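Local structure of tyrosine--tRNA ligase, mitochondrial (Coccidioides posadasii, 5IJX) at residues Gly67-Val72 with Trp223-Leu228. The protein probably charges mitochondrial tRNA(Tyr) with L-tyrosine at the expense of ATP, this chain holding the class I catalytic domain. Sequence-based numbering, arbitrary orientation.
Sequences GFYAGV and WDFWYL. With TYR (tyrosine), chain B.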
loop_
_atom_site.group_PDB
_atom_site.type_symbol
_atom_site.label_atom_id
_atom_site.label_comp_id
_atom_site.label_asym_id
_atom_site.label_seq_id
_atom_site.Cartn_x
_atom_site.Cartn_y
_atom_site.Cartn_z
ATOM N N GLY A 67 -12.237 -24.719 -0.861
ATOM C CA GLY A 67 -11.330 -24.596 0.264
ATOM C C GLY A 67 -11.814 -23.564 1.264
ATOM O O GLY A 67 -12.495 -22.601 0.908
ATOM N N PHE A 68 -11.450 -23.776 2.526
ATOM C CA PHE A 68 -11.796 -22.887 3.626
ATOM C C PHE A 68 -10.514 -22.395 4.282
ATOM O O PHE A 68 -9.478 -23.064 4.225
ATOM C CB PHE A 68 -12.670 -23.603 4.673
ATOM C CG PHE A 68 -13.941 -24.190 4.117
ATOM C CD1 PHE A 68 -15.175 -23.707 4.520
ATOM C CD2 PHE A 68 -13.903 -25.226 3.199
ATOM C CE1 PHE A 68 -16.344 -24.243 4.013
ATOM C CE2 PHE A 68 -15.068 -25.762 2.688
ATOM C CZ PHE A 68 -16.291 -25.271 3.095
ATOM N N TYR A 69 -10.577 -21.223 4.912
ATOM C CA TYR A 69 -9.423 -20.741 5.656
ATOM C C TYR A 69 -9.875 -19.811 6.772
ATOM O O TYR A 69 -10.883 -19.110 6.656
ATOM C CB TYR A 69 -8.402 -20.041 4.739
ATOM C CG TYR A 69 -8.463 -18.525 4.711
ATOM C CD1 TYR A 69 -7.725 -17.764 5.611
ATOM C CD2 TYR A 69 -9.230 -17.855 3.767
ATOM C CE1 TYR A 69 -7.766 -16.381 5.584
ATOM C CE2 TYR A 69 -9.279 -16.471 3.734
ATOM C CZ TYR A 69 -8.543 -15.740 4.646
ATOM O OH TYR A 69 -8.582 -14.363 4.621
ATOM N N ALA A 70 -9.118 -19.838 7.869
ATOM C CA ALA A 70 -9.312 -18.948 9.003
ATOM C C ALA A 70 -7.960 -18.381 9.409
ATOM O O ALA A 70 -6.931 -19.054 9.306
ATOM C CB ALA A 70 -9.960 -19.671 10.195
ATOM N N GLY A 71 -7.967 -17.137 9.863
ATOM C CA GLY A 71 -6.743 -16.426 10.199
ATOM C C GLY A 71 -6.720 -16.020 11.656
ATOM O O GLY A 71 -7.736 -15.591 12.206
ATOM N N VAL A 72 -5.552 -16.154 12.279
ATOM C CA VAL A 72 -5.329 -15.713 13.649
ATOM C C VAL A 72 -4.141 -14.766 13.655
ATOM O O VAL A 72 -3.086 -15.081 13.092
ATOM C CB VAL A 72 -5.083 -16.894 14.600
ATOM C CG1 VAL A 72 -4.827 -16.389 16.011
ATOM C CG2 VAL A 72 -6.272 -17.824 14.586
ATOM N N TRP A 223 -6.665 -8.897 0.808
ATOM C CA TRP A 223 -5.674 -9.362 -0.152
ATOM C C TRP A 223 -5.162 -10.746 0.205
ATOM O O TRP A 223 -4.812 -11.519 -0.690
ATOM C CB TRP A 223 -4.508 -8.376 -0.235
ATOM C CG TRP A 223 -3.595 -8.653 -1.390
ATOM C CD1 TRP A 223 -2.432 -9.370 -1.368
ATOM C CD2 TRP A 223 -3.777 -8.229 -2.749
ATOM N NE1 TRP A 223 -1.877 -9.413 -2.627
ATOM C CE2 TRP A 223 -2.685 -8.722 -3.492
ATOM C CE3 TRP A 223 -4.759 -7.481 -3.407
ATOM C CZ2 TRP A 223 -2.547 -8.488 -4.859
ATOM C CZ3 TRP A 223 -4.619 -7.251 -4.762
ATOM C CH2 TRP A 223 -3.521 -7.751 -5.474
ATOM N N ASP A 224 -5.093 -11.076 1.497
ATOM C CA ASP A 224 -4.895 -12.469 1.880
ATOM C C ASP A 224 -5.999 -13.333 1.287
ATOM O O ASP A 224 -5.735 -14.379 0.677
ATOM C CB ASP A 224 -4.869 -12.608 3.404
ATOM C CG ASP A 224 -3.653 -11.963 4.035
ATOM O OD1 ASP A 224 -2.709 -11.607 3.300
ATOM O OD2 ASP A 224 -3.642 -11.830 5.276
ATOM N N PHE A 225 -7.252 -12.893 1.444
ATOM C CA PHE A 225 -8.377 -13.635 0.882
ATOM C C PHE A 225 -8.244 -13.796 -0.628
ATOM O O PHE A 225 -8.545 -14.861 -1.170
ATOM C CB PHE A 225 -9.690 -12.932 1.224
ATOM C CG PHE A 225 -10.914 -13.802 1.079
ATOM C CD1 PHE A 225 -10.826 -15.100 0.595
ATOM C CD2 PHE A 225 -12.163 -13.312 1.427
ATOM C CE1 PHE A 225 -11.953 -15.886 0.466
ATOM C CE2 PHE A 225 -13.293 -14.096 1.303
ATOM C CZ PHE A 225 -13.187 -15.386 0.822
ATOM N N TRP A 226 -7.819 -12.745 -1.328
ATOM C CA TRP A 226 -7.667 -12.826 -2.778
ATOM C C TRP A 226 -6.544 -13.783 -3.156
ATOM O O TRP A 226 -6.700 -14.623 -4.054
ATOM C CB TRP A 226 -7.416 -11.420 -3.327
ATOM C CG TRP A 226 -6.942 -11.339 -4.743
ATOM C CD1 TRP A 226 -5.760 -10.814 -5.178
ATOM C CD2 TRP A 226 -7.645 -11.768 -5.913
ATOM N NE1 TRP A 226 -5.680 -10.895 -6.547
ATOM C CE2 TRP A 226 -6.825 -11.479 -7.023
ATOM C CE3 TRP A 226 -8.885 -12.373 -6.131
ATOM C CZ2 TRP A 226 -7.206 -11.775 -8.330
ATOM C CZ3 TRP A 226 -9.260 -12.668 -7.429
ATOM C CH2 TRP A 226 -8.424 -12.367 -8.512
ATOM N N TYR A 227 -5.414 -13.682 -2.457
ATOM C CA TYR A 227 -4.287 -14.575 -2.696
ATOM C C TYR A 227 -4.712 -16.030 -2.571
ATOM O O TYR A 227 -4.419 -16.853 -3.447
ATOM C CB TYR A 227 -3.163 -14.246 -1.713
ATOM C CG TYR A 227 -1.945 -15.136 -1.824
ATOM C CD1 TYR A 227 -0.849 -14.755 -2.587
ATOM C CD2 TYR A 227 -1.886 -16.352 -1.153
ATOM C CE1 TYR A 227 0.270 -15.565 -2.686
ATOM C CE2 TYR A 227 -0.775 -17.168 -1.250
ATOM C CZ TYR A 227 0.302 -16.771 -2.014
ATOM O OH TYR A 227 1.408 -17.587 -2.105
ATOM N N LEU A 228 -5.412 -16.371 -1.485
ATOM C CA LEU A 228 -5.894 -17.738 -1.322
ATOM C C LEU A 228 -7.024 -18.063 -2.291
ATOM O O LEU A 228 -7.224 -19.235 -2.626
ATOM C CB LEU A 228 -6.357 -17.957 0.117
ATOM C CG LEU A 228 -5.260 -17.780 1.167
ATOM C CD1 LEU A 228 -5.845 -17.851 2.569
ATOM C CD2 LEU A 228 -4.172 -18.829 0.982
HETATM N N TYR B . -8.439 -10.495 11.871
HETATM C CA TYR B . -8.087 -11.734 12.553
HETATM C C TYR B . -8.033 -11.523 14.066
HETATM O O TYR B . -8.217 -12.455 14.854
HETATM C CB TYR B . -6.738 -12.257 12.046
HETATM C CG TYR B . -6.658 -12.448 10.542
HETATM C CD1 TYR B . -7.751 -12.901 9.814
HETATM C CD2 TYR B . -5.485 -12.173 9.852
HETATM C CE1 TYR B . -7.675 -13.075 8.440
HETATM C CE2 TYR B . -5.400 -12.342 8.481
HETATM C CZ TYR B . -6.496 -12.793 7.780
HETATM O OH TYR B . -6.408 -12.962 6.415
HETATM O OXT TYR B . -7.800 -10.410 14.540
#
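L228 lays its CD1 methyl over the middle of one face of the Y69 ring, 3.5 Å from the ring centroid and 13° off the normal, a CH-pi contact. CG of L228 lies anti to its own carbonyl carbon (chi1 -61°), and CD1 then extends anti to CA, which carries the methyl from helix 217-229 to the phenol of strand 67-72. The same phenol forms an offset edge-to-face pair with F225, planes at 60°; CE2 of Y69 comes within 3.8 Å of F225 CD1. F225 also packs on M250 and I253 of helix 243-259.

Beyond this apolar grip, the polar ends of Y69 and D224 meet at the hydroxyl of the bound tyrosine. Y69 OH and the phenolic OH of the tyrosine ligand share a hydrogen bond of 3.1 Å, and the ligand OH donates to D224 OD2 at 3.2 Å. D224 is itself held by a second shell: N169 bonds OD2, while W172 and W173 bond OD1. This is the hydroxyl end of the tyrosine pocket in a Rossmann-type class I synthetase. Two partners on the substrate hydroxyl are consistent with recognition of tyrosine by that group, and so with discrimination against phenylalanine, which lacks one.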